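PDB 4N01: periplasmic binding protein, which probably captures a metal-chelate-type solute, such as an iron-siderophore or corrinoid, for delivery to an ABC importer, as in its periplasmic binding family. Local coordinates for residues A[207-212]-A[263-268]; A[211-216]-A[238-243]; A[234-239]-A[326-331]; A[254-259]-A[290-295]. All blocks are in the same frame, centred on the assembly; numbering follows the deposited sequence.

Contact 1. Residues A[207-212]-A[263-268]; sequences PRKRVF and NPDYII
V211 and F212 lie beside Y266 and I267 as parallel beta partners, the short strand axes approaching to 4.7 Å at an angle of 38°. F212 receives from and gives to the neighbouring strand: its N donates to Y266 O at 3.0 Å, and its O accepts from I268 N at 2.8 Å. One step earlier R210 O takes Y266 N together with a weak bond from D265 N. D265 closes this end with its side chain: CG stands anti to its own carbonyl carbon (chi1 -65°), and OD2 meets R210 N at 2.9 Å. That N-H points almost straight at the oxygen (176°), on the anti side of the carboxylate. A carboxylate thus does the work of a backbone carbonyl where strand 266-270 has not yet begun. K209 crosses the D265 side chain at about a right angle, its CD 3.9 Å from OD2, and its ammonium is joined to Y266 OH through a water. R210 turns its guanidinium to Q262 O. On the V211 and Y266 side of the sheet, V211 CG1 lies 4.0 Å from Y266 CB, and I268 CD1 reaches V211 CB. On the reverse side P264 CG touches F212 CB at 3.8 Å, while I267 CG2 sits at the edge of the F212 ring. Paired central parallel strands are characteristic of a Rossmann-like alpha/beta sheet, here with order 238-240, 209-214, 266-270, 306-309.

Contact 2. Residues A[211-216]-A[238-243]; sequences VFIYDS and ADNVMS
V211 grips the short strand 238-240 with both of its backbone polar atoms: its N donates to D239 O at 3.0 Å, and its O accepts from V241 N at 2.9 Å. Around this bridge the packing is tight. V211 CG1 meets A238 CB, V241 CG2 lies 4.0 Å from F212 CB, and CG of the selenomethionine M242 comes in the ring plane to the F212 edge. The M242 selenium is 5.4 Å from the ring centroid, an oblique Met-aromatic contact. The short strand axes lie 61° apart, and the register holds a single bridge, V211 with N240; past it a water spans I213 N and N240 OD1. N240 sets CG anti to its backbone N (chi1 -179°), where I213 CD1 packs against CG at 3.7 Å. Its OD1 also accepts M242 N at 2.9 Å, closing an Asx turn, and ND2 bonds to A224 O and T230 OG1. An alanine here would probably leave the water and M242 N without their acceptor and A224 O without its amide donor. Strand 238-240 borders the sheet next to strand 209-214, with L233 of helix 228-234 against I213 and A238, and V259 of helix 256-262 against F212.

Contact 3. Residues A[234-239]-A[326-331]; sequences KLIGAD and RLAEEI
I236 projects at residues 326-331 of helix 320-332 with its two branches divided between neighbouring helix residues. CG1 stands between the backbone N and the carbonyl carbon (chi1 56°), and the chain then runs extended to CD1, which lies 3.7 Å from L327 CB. The same methyl is 3.7 Å from A328 N, so it rests on the helix backbone as well as on a side chain. The other branch, CG2, faces A328 CB at 4.0 Å. The I236 and L327 side chains cross obliquely. One turn on, I331 points back with CD1 as its contacting atom, 4.1 Å from A238 CB and at the longer distance of 4.5 Å from I236 CD1. L327, A328 and I331 thus offer one aliphatic face to I236 and A238. G237, with positive phi, is the C-prime residue of the Schellman motif that ends helix 228-234, and this glycine separates the two contacting residues, I236 and A238. I199 and L203 of helix 182-203 also pack against I236. Both groups of contacting atoms are almost wholly hydrocarbon and bury just 184 Å² between them. Contact between the two segments is therefore van der Waals packing of aliphatic groups, without a polar bond between them, and the buried carbonyl of I236 is met instead by H332 NE2.

Contact 4. Residues A[254-259]-A[290-295]; sequences GSWETV and KANPQL
A CH-pi contact between L295 and W256 joins the first turn of helix 256-262 to the loop that follows helix 280-290. L295 CD1 stands over the six-membered ring, 3.7 Å from its centroid and only 7° off the normal. The second methyl, CD2, reaches the CE3 atom of W256 at 3.5 Å, so both ends of the leucine fork rest on the indole. Toward the five-membered ring, N292 ND2 lies over the same face, 3.9 Å from W256 NE1, with its amide plane nearly perpendicular to the ring. The rotation of that amide is steadied from its other end: OD1 accepts Q294 N at 3.1 Å, forming an Asx turn in the loop. In sequence, strand 266-270 of the parallel sheet lies between these helices, and W256 also touches F212 and Y214 of the adjacent strand. An alanine in place of W256 would probably open a gap beside those two rings and leave the L295 methyls without their aromatic platform. The outer part is polar. E257 bends at chi2 (71°), and Q294 NE2 donates to its OE2 at 2.8 Å, coming from above the carboxylate plane. A water donates to both E257 OE2 and Q294 OE1, giving the pair a second link through solvent.

Overall arrangement
Contacts 1 and 2 form one continuous unit about strand 209-214, their centres about 7 Å apart and V211 and F212 common to both. Contact 3 extends this sheet edge to the C-terminal helix: its centre is about 9 Å from that of contact 1, with K209 packing on I331. On another flank, contact 4 meets the sheet through V259 and W256, which touch F212; contacts 3 and 4 themselves do not meet, their nearest atoms being about 10 Å apart. A formic acid, probably from crystallisation, lies about 4 Å from the R210 side chain, and a sodium ion about 9 Å from that of I213; neither is evidence enough to place the solute pocket.

Contact 1. Residues A[207-212]-A[263-268]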
loop_
_atom_site.group_PDB
_atom_site.type_symbol
_atom_site.label_atom_id
_atom_site.label_comp_id
_atom_site.label_asym_id
_atom_site.label_seq_id
_atom_site.Cartn_x
_atom_site.Cartn_y
_atom_site.Cartn_z
ATOM N N PRO A 207 -17.144 13.442 -15.943
ATOM C CA PRO A 207 -17.648 13.700 -14.583
ATOM C C PRO A 207 -16.953 12.867 -13.515
ATOM O O PRO A 207 -16.597 11.713 -13.769
ATOM C CB PRO A 207 -19.127 13.289 -14.659
ATOM C CG PRO A 207 -19.229 12.401 -15.881
ATOM C CD PRO A 207 -18.195 12.939 -16.844
ATOM N N ARG A 208 -16.770 13.434 -12.323
ATOM C CA ARG A 208 -16.158 12.688 -11.234
ATOM C C ARG A 208 -17.196 11.723 -10.668
ATOM O O ARG A 208 -18.399 11.938 -10.816
ATOM C CB ARG A 208 -15.676 13.648 -10.136
ATOM C CG ARG A 208 -14.749 14.759 -10.644
ATOM C CD ARG A 208 -14.206 15.593 -9.491
ATOM N NE ARG A 208 -13.382 14.781 -8.597
ATOM C CZ ARG A 208 -12.088 14.552 -8.785
ATOM N NH1 ARG A 208 -11.478 15.070 -9.846
ATOM N NH2 ARG A 208 -11.411 13.800 -7.925
ATOM N N LYS A 209 -16.734 10.666 -10.019
ATOM C CA LYS A 209 -17.644 9.665 -9.463
ATOM C C LYS A 209 -17.408 9.490 -7.972
ATOM O O LYS A 209 -16.283 9.645 -7.497
ATOM C CB LYS A 209 -17.436 8.318 -10.163
ATOM C CG LYS A 209 -17.720 8.355 -11.646
ATOM C CD LYS A 209 -19.190 8.593 -11.929
ATOM C CE LYS A 209 -19.445 8.559 -13.433
ATOM N NZ LYS A 209 -20.892 8.592 -13.748
ATOM N N ARG A 210 -18.465 9.162 -7.234
ATOM C CA ARG A 210 -18.331 8.936 -5.798
ATOM C C ARG A 210 -18.176 7.452 -5.513
ATOM O O ARG A 210 -18.903 6.630 -6.076
ATOM C CB ARG A 210 -19.530 9.529 -5.069
ATOM C CG ARG A 210 -19.449 11.041 -5.041
ATOM C CD ARG A 210 -20.794 11.682 -4.888
ATOM N NE ARG A 210 -21.425 11.414 -3.596
ATOM C CZ ARG A 210 -21.111 12.037 -2.460
ATOM N NH1 ARG A 210 -20.144 12.950 -2.441
ATOM N NH2 ARG A 210 -21.757 11.743 -1.337
ATOM N N VAL A 211 -17.207 7.103 -4.671
ATOM C CA VAL A 211 -16.893 5.689 -4.430
ATOM C C VAL A 211 -16.859 5.344 -2.936
ATOM O O VAL A 211 -16.645 6.200 -2.088
ATOM C CB VAL A 211 -15.567 5.258 -5.113
ATOM C CG1 VAL A 211 -15.601 5.609 -6.601
ATOM C CG2 VAL A 211 -14.346 5.912 -4.435
ATOM N N PHE A 212 -17.086 4.080 -2.621
ATOM C CA PHE A 212 -16.992 3.599 -1.253
ATOM C C PHE A 212 -16.073 2.391 -1.269
ATOM O O PHE A 212 -16.221 1.495 -2.102
ATOM C CB PHE A 212 -18.384 3.209 -0.739
ATOM C CG PHE A 212 -18.366 2.484 0.578
ATOM C CD1 PHE A 212 -18.035 3.156 1.754
ATOM C CD2 PHE A 212 -18.702 1.143 0.647
ATOM C CE1 PHE A 212 -18.023 2.481 2.976
ATOM C CE2 PHE A 212 -18.699 0.466 1.861
ATOM C CZ PHE A 212 -18.356 1.135 3.025
ATOM N N ASN A 263 -24.561 7.656 -0.790
ATOM C CA ASN A 263 -25.009 7.070 -2.057
ATOM C C ASN A 263 -23.905 6.953 -3.108
ATOM O O ASN A 263 -23.963 7.614 -4.141
ATOM C CB ASN A 263 -26.164 7.907 -2.629
ATOM C CG ASN A 263 -26.987 7.142 -3.647
ATOM O OD1 ASN A 263 -26.921 5.916 -3.706
ATOM N ND2 ASN A 263 -27.772 7.862 -4.444
ATOM N N PRO A 264 -22.888 6.121 -2.851
ATOM C CA PRO A 264 -21.792 6.034 -3.823
ATOM C C PRO A 264 -22.206 5.481 -5.189
ATOM O O PRO A 264 -23.129 4.656 -5.281
ATOM C CB PRO A 264 -20.816 5.061 -3.156
ATOM C CG PRO A 264 -21.694 4.234 -2.225
ATOM C CD PRO A 264 -22.723 5.190 -1.723
ATOM N N ASP A 265 -21.520 5.943 -6.238
ATOM C CA ASP A 265 -21.688 5.422 -7.602
ATOM C C ASP A 265 -21.054 4.040 -7.772
ATOM O O ASP A 265 -21.569 3.201 -8.517
ATOM C CB ASP A 265 -21.026 6.387 -8.602
ATOM C CG ASP A 265 -21.705 7.743 -8.633
ATOM O OD1 ASP A 265 -22.935 7.770 -8.815
ATOM O OD2 ASP A 265 -21.016 8.780 -8.456
ATOM N N TYR A 266 -19.925 3.817 -7.100
ATOM C CA TYR A 266 -19.195 2.544 -7.207
ATOM C C TYR A 266 -18.809 2.054 -5.829
ATOM O O TYR A 266 -18.540 2.852 -4.934
ATOM C CB TYR A 266 -17.927 2.685 -8.081
ATOM C CG TYR A 266 -18.260 2.974 -9.517
ATOM C CD1 TYR A 266 -18.270 1.964 -10.469
ATOM C CD2 TYR A 266 -18.618 4.251 -9.914
ATOM C CE1 TYR A 266 -18.615 2.222 -11.788
ATOM C CE2 TYR A 266 -18.974 4.524 -11.219
ATOM C CZ TYR A 266 -18.974 3.505 -12.151
ATOM O OH TYR A 266 -19.337 3.784 -13.440
ATOM N N ILE A 267 -18.792 0.740 -5.655
ATOM C CA ILE A 267 -18.259 0.147 -4.440
ATOM C C ILE A 267 -17.013 -0.665 -4.788
ATOM O O ILE A 267 -17.062 -1.610 -5.582
ATOM C CB ILE A 267 -19.303 -0.759 -3.732
ATOM C CG1 ILE A 267 -20.440 0.096 -3.157
ATOM C CG2 ILE A 267 -18.632 -1.557 -2.614
ATOM C CD1 ILE A 267 -21.675 -0.714 -2.788
ATOM N N ILE A 268 -15.880 -0.275 -4.213
ATOM C CA ILE A 268 -14.623 -0.936 -4.499
ATOM C C ILE A 268 -14.365 -1.922 -3.376
ATOM O O ILE A 268 -14.326 -1.549 -2.206
ATOM C CB ILE A 268 -13.470 0.097 -4.566
ATOM C CG1 ILE A 268 -13.697 1.070 -5.731
ATOM C CG2 ILE A 268 -12.128 -0.602 -4.717
ATOM C CD1 ILE A 268 -12.821 2.352 -5.654
HETATM O O HOH W 1 -21.457 5.874 -13.464
HETATM O O HOH W 2 -23.485 10.180 -4.632
#

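Contact 2. Residues A[211-216]-A[238-243]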
loop_
_atom_site.group_PDB
_atom_site.type_symbol
_atom_site.label_atom_id
_atom_site.label_comp_id
_atom_site.label_asym_id
_atom_site.label_seq_id
_atom_site.Cartn_x
_atom_site.Cartn_y
_atom_site.Cartn_z
ATOM N N VAL A 211 -17.207 7.103 -4.671
ATOM C CA VAL A 211 -16.893 5.689 -4.430
ATOM C C VAL A 211 -16.859 5.344 -2.936
ATOM O O VAL A 211 -16.645 6.200 -2.088
ATOM C CB VAL A 211 -15.567 5.258 -5.113
ATOM C CG1 VAL A 211 -15.601 5.609 -6.601
ATOM C CG2 VAL A 211 -14.346 5.912 -4.435
ATOM N N PHE A 212 -17.086 4.080 -2.621
ATOM C CA PHE A 212 -16.992 3.599 -1.253
ATOM C C PHE A 212 -16.073 2.391 -1.269
ATOM O O PHE A 212 -16.221 1.495 -2.102
ATOM C CB PHE A 212 -18.384 3.209 -0.739
ATOM C CG PHE A 212 -18.366 2.484 0.578
ATOM C CD1 PHE A 212 -18.035 3.156 1.754
ATOM C CD2 PHE A 212 -18.702 1.143 0.647
ATOM C CE1 PHE A 212 -18.023 2.481 2.976
ATOM C CE2 PHE A 212 -18.699 0.466 1.861
ATOM C CZ PHE A 212 -18.356 1.135 3.025
ATOM N N ILE A 213 -15.091 2.378 -0.376
ATOM C CA ILE A 213 -14.185 1.239 -0.292
ATOM C C ILE A 213 -14.664 0.261 0.785
ATOM O O ILE A 213 -14.791 0.620 1.961
ATOM C CB ILE A 213 -12.743 1.678 0.023
ATOM C CG1 ILE A 213 -12.206 2.560 -1.109
ATOM C CG2 ILE A 213 -11.866 0.454 0.187
ATOM C CD1 ILE A 213 -12.456 4.026 -0.913
ATOM N N TYR A 214 -14.918 -0.978 0.381
ATOM C CA TYR A 214 -15.432 -1.996 1.287
ATOM C C TYR A 214 -14.321 -3.015 1.519
ATOM O O TYR A 214 -14.005 -3.824 0.637
ATOM C CB TYR A 214 -16.680 -2.644 0.668
ATOM C CG TYR A 214 -17.309 -3.804 1.431
ATOM C CD1 TYR A 214 -18.381 -3.597 2.290
ATOM C CD2 TYR A 214 -16.856 -5.105 1.256
ATOM C CE1 TYR A 214 -18.975 -4.654 2.969
ATOM C CE2 TYR A 214 -17.443 -6.164 1.929
ATOM C CZ TYR A 214 -18.499 -5.932 2.783
ATOM O OH TYR A 214 -19.074 -6.991 3.442
ATOM N N ASP A 215 -13.695 -2.957 2.690
ATOM C CA ASP A 215 -12.639 -3.913 3.001
ATOM C C ASP A 215 -13.233 -5.219 3.484
ATOM O O ASP A 215 -12.837 -6.310 3.045
ATOM C CB ASP A 215 -11.718 -3.371 4.083
ATOM C CG ASP A 215 -10.658 -4.372 4.486
ATOM O OD1 ASP A 215 -9.556 -4.343 3.894
ATOM O OD2 ASP A 215 -10.923 -5.206 5.385
ATOM N N SER A 216 -14.176 -5.099 4.411
ATOM C CA SER A 216 -14.797 -6.244 5.050
ATOM C C SER A 216 -15.922 -5.715 5.924
ATOM O O SER A 216 -16.119 -4.502 6.025
ATOM C CB SER A 216 -13.774 -6.984 5.905
ATOM O OG SER A 216 -13.157 -6.099 6.827
ATOM N N ALA A 238 -12.153 9.720 -8.684
ATOM C CA ALA A 238 -12.935 8.825 -7.834
ATOM C C ALA A 238 -12.862 9.376 -6.416
ATOM O O ALA A 238 -11.804 9.355 -5.795
ATOM C CB ALA A 238 -12.367 7.415 -7.890
ATOM N N ASP A 239 -13.974 9.904 -5.916
ATOM C CA ASP A 239 -13.973 10.595 -4.627
ATOM C C ASP A 239 -14.547 9.731 -3.507
ATOM O O ASP A 239 -15.720 9.387 -3.534
ATOM C CB ASP A 239 -14.780 11.888 -4.736
ATOM C CG ASP A 239 -14.120 12.913 -5.639
ATOM O OD1 ASP A 239 -12.881 13.086 -5.540
ATOM O OD2 ASP A 239 -14.840 13.557 -6.442
ATOM N N ASN A 240 -13.714 9.388 -2.530
ATOM C CA ASN A 240 -14.108 8.534 -1.405
ATOM C C ASN A 240 -15.191 9.188 -0.552
ATOM O O ASN A 240 -14.963 10.264 0.018
ATOM C CB ASN A 240 -12.861 8.225 -0.552
ATOM C CG ASN A 240 -13.156 7.315 0.632
ATOM O OD1 ASN A 240 -14.290 6.883 0.830
ATOM N ND2 ASN A 240 -12.113 6.987 1.406
ATOM N N VAL A 241 -16.372 8.567 -0.473
ATOM C CA VAL A 241 -17.487 9.201 0.245
ATOM C C VAL A 241 -17.287 9.244 1.751
ATOM O O VAL A 241 -18.017 9.957 2.460
ATOM C CB VAL A 241 -18.859 8.534 -0.052
ATOM C CG1 VAL A 241 -19.232 8.706 -1.530
ATOM C CG2 VAL A 241 -18.827 7.066 0.333
HETATM N N MSE A 242 -16.316 8.485 2.251
HETATM C CA MSE A 242 -16.039 8.503 3.688
HETATM C C MSE A 242 -14.996 9.568 4.057
HETATM O O MSE A 242 -14.740 9.808 5.233
HETATM C CB MSE A 242 -15.605 7.116 4.203
HETATM C CG MSE A 242 -16.633 6.015 3.932
HETATM SE SE MSE A 242 -18.444 6.460 4.586
HETATM C CE MSE A 242 -18.187 5.893 6.427
ATOM N N SER A 243 -14.400 10.205 3.047
ATOM C CA SER A 243 -13.446 11.290 3.289
ATOM C C SER A 243 -14.178 12.620 3.481
ATOM O O SER A 243 -15.304 12.788 3.008
ATOM C CB SER A 243 -12.443 11.388 2.134
ATOM O OG SER A 243 -11.564 12.496 2.304
HETATM O O HOH W 3 -14.872 4.386 1.576
#

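Contact 3. Residues A[234-239]-A[326-331]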
loop_
_atom_site.group_PDB
_atom_site.type_symbol
_atom_site.label_atom_id
_atom_site.label_comp_id
_atom_site.label_asym_id
_atom_site.label_seq_id
_atom_site.Cartn_x
_atom_site.Cartn_y
_atom_site.Cartn_z
ATOM N N LYS A 234 -8.481 10.101 -5.804
ATOM C CA LYS A 234 -8.823 11.434 -6.301
ATOM C C LYS A 234 -8.119 11.747 -7.628
ATOM O O LYS A 234 -8.618 12.532 -8.437
ATOM C CB LYS A 234 -8.504 12.505 -5.249
ATOM C CG LYS A 234 -9.525 12.557 -4.124
ATOM C CD LYS A 234 -9.230 13.668 -3.125
ATOM C CE LYS A 234 -10.417 13.849 -2.178
ATOM N NZ LYS A 234 -10.093 14.695 -0.991
ATOM N N LEU A 235 -6.971 11.122 -7.862
ATOM C CA LEU A 235 -6.230 11.356 -9.110
ATOM C C LEU A 235 -6.990 10.917 -10.373
ATOM O O LEU A 235 -6.687 11.393 -11.473
ATOM C CB LEU A 235 -4.868 10.650 -9.071
ATOM C CG LEU A 235 -3.866 11.151 -8.031
ATOM C CD1 LEU A 235 -2.648 10.225 -8.061
ATOM C CD2 LEU A 235 -3.450 12.596 -8.290
ATOM N N ILE A 236 -7.947 10.003 -10.226
ATOM C CA ILE A 236 -8.713 9.524 -11.377
ATOM C C ILE A 236 -10.190 9.859 -11.248
ATOM O O ILE A 236 -11.043 9.150 -11.779
ATOM C CB ILE A 236 -8.565 7.999 -11.611
ATOM C CG1 ILE A 236 -8.953 7.216 -10.349
ATOM C CG2 ILE A 236 -7.141 7.659 -12.059
ATOM C CD1 ILE A 236 -9.115 5.687 -10.605
ATOM N N GLY A 237 -10.486 10.929 -10.523
ATOM C CA GLY A 237 -11.851 11.397 -10.408
ATOM C C GLY A 237 -12.738 10.452 -9.626
ATOM O O GLY A 237 -13.936 10.372 -9.883
ATOM N N ALA A 238 -12.153 9.720 -8.684
ATOM C CA ALA A 238 -12.935 8.825 -7.834
ATOM C C ALA A 238 -12.862 9.376 -6.416
ATOM O O ALA A 238 -11.804 9.355 -5.795
ATOM C CB ALA A 238 -12.367 7.415 -7.890
ATOM N N ASP A 239 -13.974 9.904 -5.916
ATOM C CA ASP A 239 -13.973 10.595 -4.627
ATOM C C ASP A 239 -14.547 9.731 -3.507
ATOM O O ASP A 239 -15.720 9.387 -3.534
ATOM C CB ASP A 239 -14.780 11.888 -4.736
ATOM C CG ASP A 239 -14.120 12.913 -5.639
ATOM O OD1 ASP A 239 -12.881 13.086 -5.540
ATOM O OD2 ASP A 239 -14.840 13.557 -6.442
ATOM N N ARG A 326 -6.333 0.683 -14.521
ATOM C CA ARG A 326 -7.456 -0.253 -14.611
ATOM C C ARG A 326 -8.722 0.334 -13.998
ATOM O O ARG A 326 -9.812 0.201 -14.566
ATOM C CB ARG A 326 -7.103 -1.572 -13.920
ATOM C CG ARG A 326 -8.117 -2.686 -14.140
ATOM C CD ARG A 326 -7.704 -3.967 -13.399
ATOM N NE ARG A 326 -8.117 -3.948 -11.996
ATOM C CZ ARG A 326 -7.284 -3.886 -10.960
ATOM N NH1 ARG A 326 -5.967 -3.848 -11.154
ATOM N NH2 ARG A 326 -7.776 -3.881 -9.722
ATOM N N LEU A 327 -8.578 0.983 -12.845
ATOM C CA LEU A 327 -9.723 1.527 -12.131
ATOM C C LEU A 327 -10.345 2.654 -12.938
ATOM O O LEU A 327 -11.565 2.760 -13.008
ATOM C CB LEU A 327 -9.313 2.035 -10.741
ATOM C CG LEU A 327 -8.942 0.965 -9.707
ATOM C CD1 LEU A 327 -8.359 1.584 -8.441
ATOM C CD2 LEU A 327 -10.151 0.171 -9.353
ATOM N N ALA A 328 -9.501 3.470 -13.577
ATOM C CA ALA A 328 -9.990 4.559 -14.414
ATOM C C ALA A 328 -10.815 4.016 -15.573
ATOM O O ALA A 328 -11.810 4.619 -15.989
ATOM C CB ALA A 328 -8.825 5.396 -14.939
ATOM N N GLU A 329 -10.410 2.869 -16.099
ATOM C CA GLU A 329 -11.108 2.316 -17.245
ATOM C C GLU A 329 -12.450 1.774 -16.782
ATOM O O GLU A 329 -13.479 1.985 -17.431
ATOM C CB GLU A 329 -10.265 1.232 -17.928
ATOM C CG GLU A 329 -9.001 1.789 -18.575
ATOM C CD GLU A 329 -8.216 0.747 -19.345
ATOM O OE1 GLU A 329 -8.421 -0.464 -19.102
ATOM O OE2 GLU A 329 -7.391 1.145 -20.200
ATOM N N GLU A 330 -12.443 1.112 -15.635
ATOM C CA GLU A 330 -13.659 0.500 -15.116
ATOM C C GLU A 330 -14.685 1.516 -14.609
ATOM O O GLU A 330 -15.887 1.328 -14.800
ATOM C CB GLU A 330 -13.310 -0.546 -14.045
ATOM C CG GLU A 330 -12.729 -1.841 -14.645
ATOM C CD GLU A 330 -12.151 -2.797 -13.612
ATOM O OE1 GLU A 330 -12.098 -2.431 -12.420
ATOM O OE2 GLU A 330 -11.733 -3.915 -13.995
ATOM N N ILE A 331 -14.219 2.593 -13.984
ATOM C CA ILE A 331 -15.122 3.599 -13.401
ATOM C C ILE A 331 -15.654 4.570 -14.450
ATOM O O ILE A 331 -16.834 4.932 -14.446
ATOM C CB ILE A 331 -14.409 4.375 -12.272
ATOM C CG1 ILE A 331 -14.166 3.436 -11.090
ATOM C CG2 ILE A 331 -15.220 5.589 -11.808
ATOM C CD1 ILE A 331 -13.237 3.995 -10.035
#

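Contact 4. Residues A[254-259]-A[290-295]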
loop_
_atom_site.group_PDB
_atom_site.type_symbol
_atom_site.label_atom_id
_atom_site.label_comp_id
_atom_site.label_asym_id
_atom_site.label_seq_id
_atom_site.Cartn_x
_atom_site.Cartn_y
_atom_site.Cartn_z
ATOM N N GLY A 254 -17.110 2.020 9.768
ATOM C CA GLY A 254 -18.071 3.045 9.387
ATOM C C GLY A 254 -19.468 2.560 9.749
ATOM O O GLY A 254 -19.627 1.469 10.301
ATOM N N SER A 255 -20.472 3.380 9.445
ATOM C CA SER A 255 -21.867 2.991 9.597
ATOM C C SER A 255 -22.498 2.891 8.217
ATOM O O SER A 255 -22.211 3.713 7.343
ATOM C CB SER A 255 -22.623 4.022 10.436
ATOM O OG SER A 255 -22.256 3.933 11.802
ATOM N N TRP A 256 -23.342 1.883 8.010
ATOM C CA TRP A 256 -24.068 1.770 6.753
ATOM C C TRP A 256 -24.958 2.998 6.520
ATOM O O TRP A 256 -25.173 3.385 5.384
ATOM C CB TRP A 256 -24.928 0.498 6.717
ATOM C CG TRP A 256 -24.164 -0.795 6.466
ATOM C CD1 TRP A 256 -24.151 -1.906 7.264
ATOM C CD2 TRP A 256 -23.320 -1.106 5.341
ATOM N NE1 TRP A 256 -23.350 -2.884 6.707
ATOM C CE2 TRP A 256 -22.827 -2.413 5.532
ATOM C CE3 TRP A 256 -22.924 -0.394 4.200
ATOM C CZ2 TRP A 256 -21.974 -3.032 4.619
ATOM C CZ3 TRP A 256 -22.073 -1.010 3.297
ATOM C CH2 TRP A 256 -21.609 -2.312 3.511
ATOM N N GLU A 257 -25.478 3.590 7.595
ATOM C CA GLU A 257 -26.296 4.809 7.483
ATOM C C GLU A 257 -25.549 5.887 6.716
ATOM O O GLU A 257 -26.122 6.570 5.866
ATOM C CB GLU A 257 -26.706 5.345 8.860
ATOM C CG GLU A 257 -27.823 4.550 9.510
ATOM C CD GLU A 257 -27.368 3.176 9.980
ATOM O OE1 GLU A 257 -26.157 3.008 10.260
ATOM O OE2 GLU A 257 -28.220 2.258 10.062
ATOM N N THR A 258 -24.257 6.008 7.000
ATOM C CA THR A 258 -23.442 7.034 6.381
ATOM C C THR A 258 -23.238 6.720 4.900
ATOM O O THR A 258 -23.329 7.605 4.044
ATOM C CB THR A 258 -22.080 7.145 7.088
ATOM O OG1 THR A 258 -22.300 7.479 8.466
ATOM C CG2 THR A 258 -21.240 8.233 6.439
ATOM N N VAL A 259 -22.978 5.453 4.598
ATOM C CA VAL A 259 -22.796 5.031 3.213
ATOM C C VAL A 259 -24.078 5.258 2.416
ATOM O O VAL A 259 -24.047 5.749 1.284
ATOM C CB VAL A 259 -22.426 3.551 3.150
ATOM C CG1 VAL A 259 -22.145 3.131 1.704
ATOM C CG2 VAL A 259 -21.218 3.284 4.054
ATOM N N LYS A 290 -25.509 -7.408 -1.683
ATOM C CA LYS A 290 -26.793 -7.553 -2.361
ATOM C C LYS A 290 -27.876 -8.085 -1.441
ATOM O O LYS A 290 -29.047 -7.775 -1.627
ATOM C CB LYS A 290 -26.673 -8.507 -3.549
ATOM C CG LYS A 290 -25.893 -7.979 -4.742
ATOM C CD LYS A 290 -25.861 -9.076 -5.804
ATOM C CE LYS A 290 -25.457 -8.572 -7.170
ATOM N NZ LYS A 290 -25.766 -9.613 -8.196
ATOM N N ALA A 291 -27.488 -8.891 -0.459
ATOM C CA ALA A 291 -28.461 -9.565 0.402
ATOM C C ALA A 291 -28.903 -8.690 1.573
ATOM O O ALA A 291 -29.788 -9.072 2.342
ATOM C CB ALA A 291 -27.891 -10.875 0.916
ATOM N N ASN A 292 -28.293 -7.513 1.691
ATOM C CA ASN A 292 -28.599 -6.579 2.775
ATOM C C ASN A 292 -29.702 -5.609 2.340
ATOM O O ASN A 292 -29.471 -4.722 1.510
ATOM C CB ASN A 292 -27.332 -5.817 3.155
ATOM C CG ASN A 292 -27.490 -4.992 4.428
ATOM O OD1 ASN A 292 -28.592 -4.586 4.801
ATOM N ND2 ASN A 292 -26.375 -4.736 5.095
ATOM N N PRO A 293 -30.908 -5.773 2.901
ATOM C CA PRO A 293 -32.059 -4.980 2.461
ATOM C C PRO A 293 -31.845 -3.484 2.686
ATOM O O PRO A 293 -32.429 -2.673 1.972
ATOM C CB PRO A 293 -33.202 -5.487 3.349
ATOM C CG PRO A 293 -32.733 -6.804 3.887
ATOM C CD PRO A 293 -31.246 -6.690 3.999
ATOM N N GLN A 294 -31.004 -3.119 3.646
ATOM C CA GLN A 294 -30.774 -1.705 3.941
ATOM C C GLN A 294 -30.049 -0.983 2.804
ATOM O O GLN A 294 -30.144 0.237 2.688
ATOM C CB GLN A 294 -29.980 -1.541 5.246
ATOM C CG GLN A 294 -30.265 -0.224 5.985
ATOM C CD GLN A 294 -29.349 0.021 7.179
ATOM O OE1 GLN A 294 -28.519 -0.820 7.530
ATOM N NE2 GLN A 294 -29.497 1.188 7.807
ATOM N N LEU A 295 -29.347 -1.732 1.959
ATOM C CA LEU A 295 -28.440 -1.132 0.972
ATOM C C LEU A 295 -29.010 -1.124 -0.443
ATOM O O LEU A 295 -28.329 -0.714 -1.392
ATOM C CB LEU A 295 -27.122 -1.907 0.957
ATOM C CG LEU A 295 -26.469 -2.092 2.328
ATOM C CD1 LEU A 295 -25.169 -2.877 2.195
ATOM C CD2 LEU A 295 -26.217 -0.723 2.973
HETATM O O HOH W 4 -26.867 -0.387 9.798
#